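Local atomic coordinates of aminoglycoside acetyltransferase meta-AAC0020 (Uncultured bacterium, PDB entry 5F47), a protein that probably transfers an acetyl group from acetyl-coenzyme A to aminoglycoside antibiotics, as a resistance enzyme of the GNAT (GCN5-related N-acetyltransferase) family. Residues 65-70 with 93-98; 58-63 with 109-114. One frame throughout, in Å; residues are numbered along the deposited sequence.

Contact 1 of 2, residues 65-70 with 93-98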
# COMPACT_ATOMS: atom_id res chain seq x y z
N GLU B 65 13.13 -28.32 0.51
CA GLU B 65 14.35 -28.37 1.31
C GLU B 65 14.67 -26.97 1.82
O GLU B 65 13.90 -26.38 2.59
CB GLU B 65 15.51 -28.96 0.52
CG GLU B 65 15.31 -30.43 0.22
CD GLU B 65 16.44 -31.01 -0.59
OE1 GLU B 65 17.60 -30.96 -0.13
OE2 GLU B 65 16.16 -31.52 -1.69
N ASN B 66 15.81 -26.43 1.40
CA ASN B 66 16.14 -25.06 1.77
C ASN B 66 16.24 -24.19 0.53
O ASN B 66 16.96 -23.19 0.52
CB ASN B 66 17.44 -25.02 2.57
CG ASN B 66 17.39 -24.02 3.72
OD1 ASN B 66 18.22 -23.11 3.81
ND2 ASN B 66 16.40 -24.18 4.59
N LYS B 67 15.52 -24.58 -0.52
CA LYS B 67 15.42 -23.75 -1.71
C LYS B 67 14.10 -23.00 -1.73
O LYS B 67 13.03 -23.59 -1.61
CB LYS B 67 15.55 -24.59 -2.98
CG LYS B 67 15.57 -23.74 -4.25
CD LYS B 67 15.31 -24.57 -5.49
CE LYS B 67 15.55 -23.75 -6.75
NZ LYS B 67 14.87 -24.33 -7.95
N ILE B 68 14.19 -21.68 -1.90
CA ILE B 68 13.01 -20.84 -2.01
C ILE B 68 12.34 -21.07 -3.37
O ILE B 68 12.98 -20.88 -4.41
CB ILE B 68 13.38 -19.35 -1.86
CG1 ILE B 68 13.95 -19.07 -0.47
CG2 ILE B 68 12.18 -18.46 -2.17
CD1 ILE B 68 12.93 -19.20 0.62
N VAL B 69 11.08 -21.49 -3.36
CA VAL B 69 10.39 -21.75 -4.61
C VAL B 69 9.16 -20.85 -4.76
O VAL B 69 8.42 -20.93 -5.74
CB VAL B 69 9.98 -23.23 -4.72
CG1 VAL B 69 11.24 -24.11 -4.80
CG2 VAL B 69 9.08 -23.63 -3.56
N GLY B 70 8.96 -19.98 -3.79
CA GLY B 70 7.87 -19.03 -3.86
C GLY B 70 7.86 -18.13 -2.65
O GLY B 70 8.53 -18.41 -1.66
N ALA B 93 5.00 -14.47 -5.81
CA ALA B 93 5.47 -15.21 -6.95
C ALA B 93 5.81 -16.63 -6.58
O ALA B 93 6.20 -16.91 -5.45
CB ALA B 93 6.70 -14.53 -7.58
N VAL B 94 5.67 -17.52 -7.56
CA VAL B 94 6.07 -18.91 -7.43
C VAL B 94 6.94 -19.27 -8.62
O VAL B 94 6.65 -18.88 -9.76
CB VAL B 94 4.84 -19.83 -7.34
CG1 VAL B 94 5.26 -21.31 -7.36
CG2 VAL B 94 4.07 -19.52 -6.07
N ASP B 95 8.04 -19.96 -8.34
CA ASP B 95 8.95 -20.51 -9.34
C ASP B 95 8.16 -21.11 -10.50
O ASP B 95 7.23 -21.89 -10.28
CB ASP B 95 9.84 -21.57 -8.68
CG ASP B 95 10.98 -22.04 -9.56
OD1 ASP B 95 10.78 -22.27 -10.77
OD2 ASP B 95 12.09 -22.21 -9.01
N THR B 96 8.52 -20.76 -11.73
CA THR B 96 7.80 -21.25 -12.90
C THR B 96 7.80 -22.79 -12.97
O THR B 96 6.87 -23.38 -13.52
CB THR B 96 8.39 -20.68 -14.19
OG1 THR B 96 9.79 -20.98 -14.24
CG2 THR B 96 8.21 -19.18 -14.24
N ASN B 97 8.81 -23.42 -12.38
CA ASN B 97 8.90 -24.88 -12.38
C ASN B 97 7.95 -25.53 -11.39
O ASN B 97 7.68 -26.73 -11.49
CB ASN B 97 10.33 -25.32 -12.05
CG ASN B 97 11.29 -25.08 -13.20
OD1 ASN B 97 10.89 -25.07 -14.36
ND2 ASN B 97 12.56 -24.88 -12.87
N TRP B 98 7.44 -24.75 -10.44
CA TRP B 98 6.60 -25.32 -9.39
C TRP B 98 5.21 -24.68 -9.29
O TRP B 98 4.55 -24.80 -8.26
CB TRP B 98 7.30 -25.20 -8.03
CG TRP B 98 8.67 -25.83 -7.98
CD1 TRP B 98 9.87 -25.19 -8.11
CD2 TRP B 98 8.97 -27.22 -7.77
NE1 TRP B 98 10.90 -26.10 -8.00
CE2 TRP B 98 10.38 -27.35 -7.79
CE3 TRP B 98 8.19 -28.36 -7.57
CZ2 TRP B 98 11.02 -28.58 -7.62
CZ3 TRP B 98 8.83 -29.57 -7.40
CH2 TRP B 98 10.23 -29.67 -7.43
O HOH W 1 13.96 -26.81 -7.56

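Contact 2 of 2, residues 58-63 with 109-114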
# COMPACT_ATOMS: atom_id res chain seq x y z
N TYR B 58 6.39 -8.00 6.63
CA TYR B 58 6.46 -9.45 6.83
C TYR B 58 6.54 -10.19 5.51
O TYR B 58 5.76 -9.94 4.59
CB TYR B 58 5.26 -9.96 7.62
CG TYR B 58 5.24 -9.54 9.06
CD1 TYR B 58 6.00 -10.21 10.01
CD2 TYR B 58 4.44 -8.50 9.49
CE1 TYR B 58 5.97 -9.85 11.34
CE2 TYR B 58 4.40 -8.13 10.82
CZ TYR B 58 5.18 -8.80 11.74
OH TYR B 58 5.14 -8.45 13.06
N VAL B 59 7.46 -11.15 5.46
CA VAL B 59 7.74 -11.94 4.27
C VAL B 59 7.41 -13.40 4.54
O VAL B 59 7.82 -13.95 5.57
CB VAL B 59 9.22 -11.83 3.85
CG1 VAL B 59 9.48 -12.59 2.56
CG2 VAL B 59 9.64 -10.37 3.69
N PHE B 60 6.66 -14.02 3.65
CA PHE B 60 6.37 -15.45 3.78
C PHE B 60 7.00 -16.17 2.60
O PHE B 60 6.87 -15.71 1.47
CB PHE B 60 4.87 -15.71 3.83
CG PHE B 60 4.20 -15.15 5.06
CD1 PHE B 60 3.90 -13.80 5.13
CD2 PHE B 60 3.90 -15.96 6.13
CE1 PHE B 60 3.30 -13.27 6.25
CE2 PHE B 60 3.28 -15.43 7.26
CZ PHE B 60 3.00 -14.07 7.31
N VAL B 61 7.65 -17.29 2.86
CA VAL B 61 8.28 -18.05 1.78
C VAL B 61 7.86 -19.51 1.74
O VAL B 61 7.41 -20.09 2.73
CB VAL B 61 9.82 -17.98 1.86
CG1 VAL B 61 10.29 -16.53 1.77
CG2 VAL B 61 10.36 -18.64 3.12
N ALA B 62 8.00 -20.09 0.56
CA ALA B 62 7.78 -21.52 0.37
C ALA B 62 9.10 -22.18 0.07
O ALA B 62 9.87 -21.68 -0.76
CB ALA B 62 6.79 -21.77 -0.74
N LEU B 63 9.38 -23.30 0.73
CA LEU B 63 10.67 -23.95 0.63
C LEU B 63 10.51 -25.40 0.24
O LEU B 63 9.65 -26.10 0.77
CB LEU B 63 11.41 -23.87 1.96
CG LEU B 63 11.92 -22.51 2.41
CD1 LEU B 63 11.74 -22.37 3.90
CD2 LEU B 63 13.38 -22.38 2.04
N THR B 109 -2.96 -18.60 2.39
CA THR B 109 -3.58 -19.12 3.60
C THR B 109 -2.75 -18.80 4.84
O THR B 109 -3.29 -18.35 5.85
CB THR B 109 -3.82 -20.63 3.48
OG1 THR B 109 -4.75 -20.88 2.42
CG2 THR B 109 -4.38 -21.19 4.78
N ALA B 110 -1.43 -19.02 4.77
CA ALA B 110 -0.57 -18.78 5.93
C ALA B 110 -0.53 -17.30 6.30
O ALA B 110 -0.51 -16.92 7.47
CB ALA B 110 0.84 -19.29 5.65
N THR B 111 -0.53 -16.46 5.27
CA THR B 111 -0.47 -15.03 5.46
C THR B 111 -1.74 -14.54 6.13
O THR B 111 -1.67 -13.81 7.12
CB THR B 111 -0.27 -14.33 4.12
OG1 THR B 111 1.00 -14.73 3.59
CG2 THR B 111 -0.27 -12.80 4.27
N ASN B 112 -2.88 -14.94 5.60
CA ASN B 112 -4.14 -14.49 6.19
C ASN B 112 -4.36 -15.06 7.59
O ASN B 112 -4.93 -14.38 8.44
CB ASN B 112 -5.32 -14.83 5.28
CG ASN B 112 -5.29 -14.01 4.01
OD1 ASN B 112 -4.50 -13.06 3.89
ND2 ASN B 112 -6.14 -14.36 3.05
N GLN B 113 -3.90 -16.29 7.83
CA GLN B 113 -3.95 -16.85 9.17
C GLN B 113 -3.11 -16.02 10.15
O GLN B 113 -3.54 -15.75 11.28
CB GLN B 113 -3.45 -18.29 9.15
CG GLN B 113 -3.41 -18.97 10.51
CD GLN B 113 -4.78 -19.15 11.15
OE1 GLN B 113 -5.79 -19.30 10.45
NE2 GLN B 113 -4.82 -19.13 12.47
N PHE B 114 -1.92 -15.64 9.73
CA PHE B 114 -1.04 -14.81 10.56
C PHE B 114 -1.69 -13.48 10.96
O PHE B 114 -1.69 -13.11 12.13
CB PHE B 114 0.27 -14.56 9.81
CG PHE B 114 1.23 -13.65 10.52
CD1 PHE B 114 1.93 -14.09 11.64
CD2 PHE B 114 1.47 -12.36 10.04
CE1 PHE B 114 2.83 -13.25 12.28
CE2 PHE B 114 2.37 -11.53 10.67
CZ PHE B 114 3.04 -11.97 11.78

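Contact 1 of 2, residues 65-70 with 93-98
Asp95 meets Val69 through its backbone and Lys67 through its carboxylate. Its N-H donates to Val69 O over 2.8 Å with a fairly straight N-H...O angle of 160°. Followed outward, the Asp95 side chain has a partner at each end. CB sits 3.3 Å from the same Val69 O and also lies in the plane of the Trp98 indole, at its edge. CG is anti to the backbone N (chi1 -170°). Beyond it the two oxygens divide: OD1 accepts from Asn97 N at 2.8 Å, closing an Asx turn, and the donor comes to OD1 from its anti side, tilted out of the carboxylate plane; OD2 faces Lys67 NZ at 3.7 Å, a long salt bridge. These bonds lie where the hairpin of strands 67-77 and 86-94 opens. Gly70 and Val94 form an antiparallel non-hydrogen-bonded pair of it, CA to CA 4.0 Å, and Val69 and Gly70 together oppose Ala62 of the neighbouring strand in a classic beta bulge. In the GNAT fold the turn after strand 86-94 leads into the loop and helix that usually receive the coenzyme A pyrophosphate; here that helix is 103-117, whose Ile103 touches Val69, Val94 and Trp98. The extended Lys67 chain crosses Asp95 at about a right angle and brings NZ to the indole edge. One water accepts from both Lys67 NZ, at 2.7 Å, and Trp98 NE1, bridging the two side chains. Nearer the core, Val69 CG1 packs obliquely against Trp98 CD1 at 3.7 Å.

Contact 2 of 2, residues 58-63 with 109-114
An aromatic cluster of Tyr58, Phe60 and Phe114 joins strand 57-64 to helix 103-117 in this GNAT fold. Phe114 is the middle member: CG is anti to the backbone N (chi1 176°), and the ring beyond it reaches toward the strand. There its edge meets the face of Tyr58, with Phe114 CE2 3.7 Å above the phenol plane and over its centre. The neighbouring Phe114 CZ comes to 3.6 Å from Tyr58 CE1. Centroids 4.8 Å apart and planes at 65° identify an edge-to-face pair. In the second pair the roles reverse, because Phe60 supplies the edge and Phe114 the face. Phe60 CZ approaches Phe114 CD2 at 3.6 Å, and the planes make 69°; this pair is offset edge-to-face, with centroids 5.5 Å apart. Strand and helix run mostly antiparallel, their segment axes approaching to 9.5 Å, so aromatic side chains span the gap between backbones. Such packing of a helix on one face of the central sheet is part of the GNAT architecture; helix 21-34 lies on the other face, where Val59 meets Phe24 and Leu27. One face of Phe60 is occupied by Thr111. Its OG1 stands 3.4 Å above the Phe60 ring plane, displaced toward the rim near CD1, and its CA makes a CH-pi contact 4.2 Å from the ring centroid. The hydroxyl's hydrogen-bond partner is Leu107 O, one helical turn back. Arg15 of strand 11-15 touches both phenylalanines, and on the helix side Asn112 packs on Tyr154 of the second subunit.

How the contacts relate
Contact 1 lies at the open end of the hairpin of strands 67-77 and 86-94, its centre about 13 Å from the chain's centre; that of contact 2 is nearer, at about 8 Å. Both are partly buried, but contact 1 includes the exposed Lys67 and contact 2 has no exposed touching residue. Contact 1 joins neighbouring strands side by side and mixes backbone bonding with charge and water. Contact 2 packs a helix on the sheet through aromatic and CH-pi contacts, with no hydrogen bond across. They meet directly: Gly70 O lies 2.8 Å from Ala62 N and Val69 N 2.9 Å from Ala62 O, probable hydrogen bonds between strands 67-77 and 57-64. Strand 86-94 precedes helix 103-117.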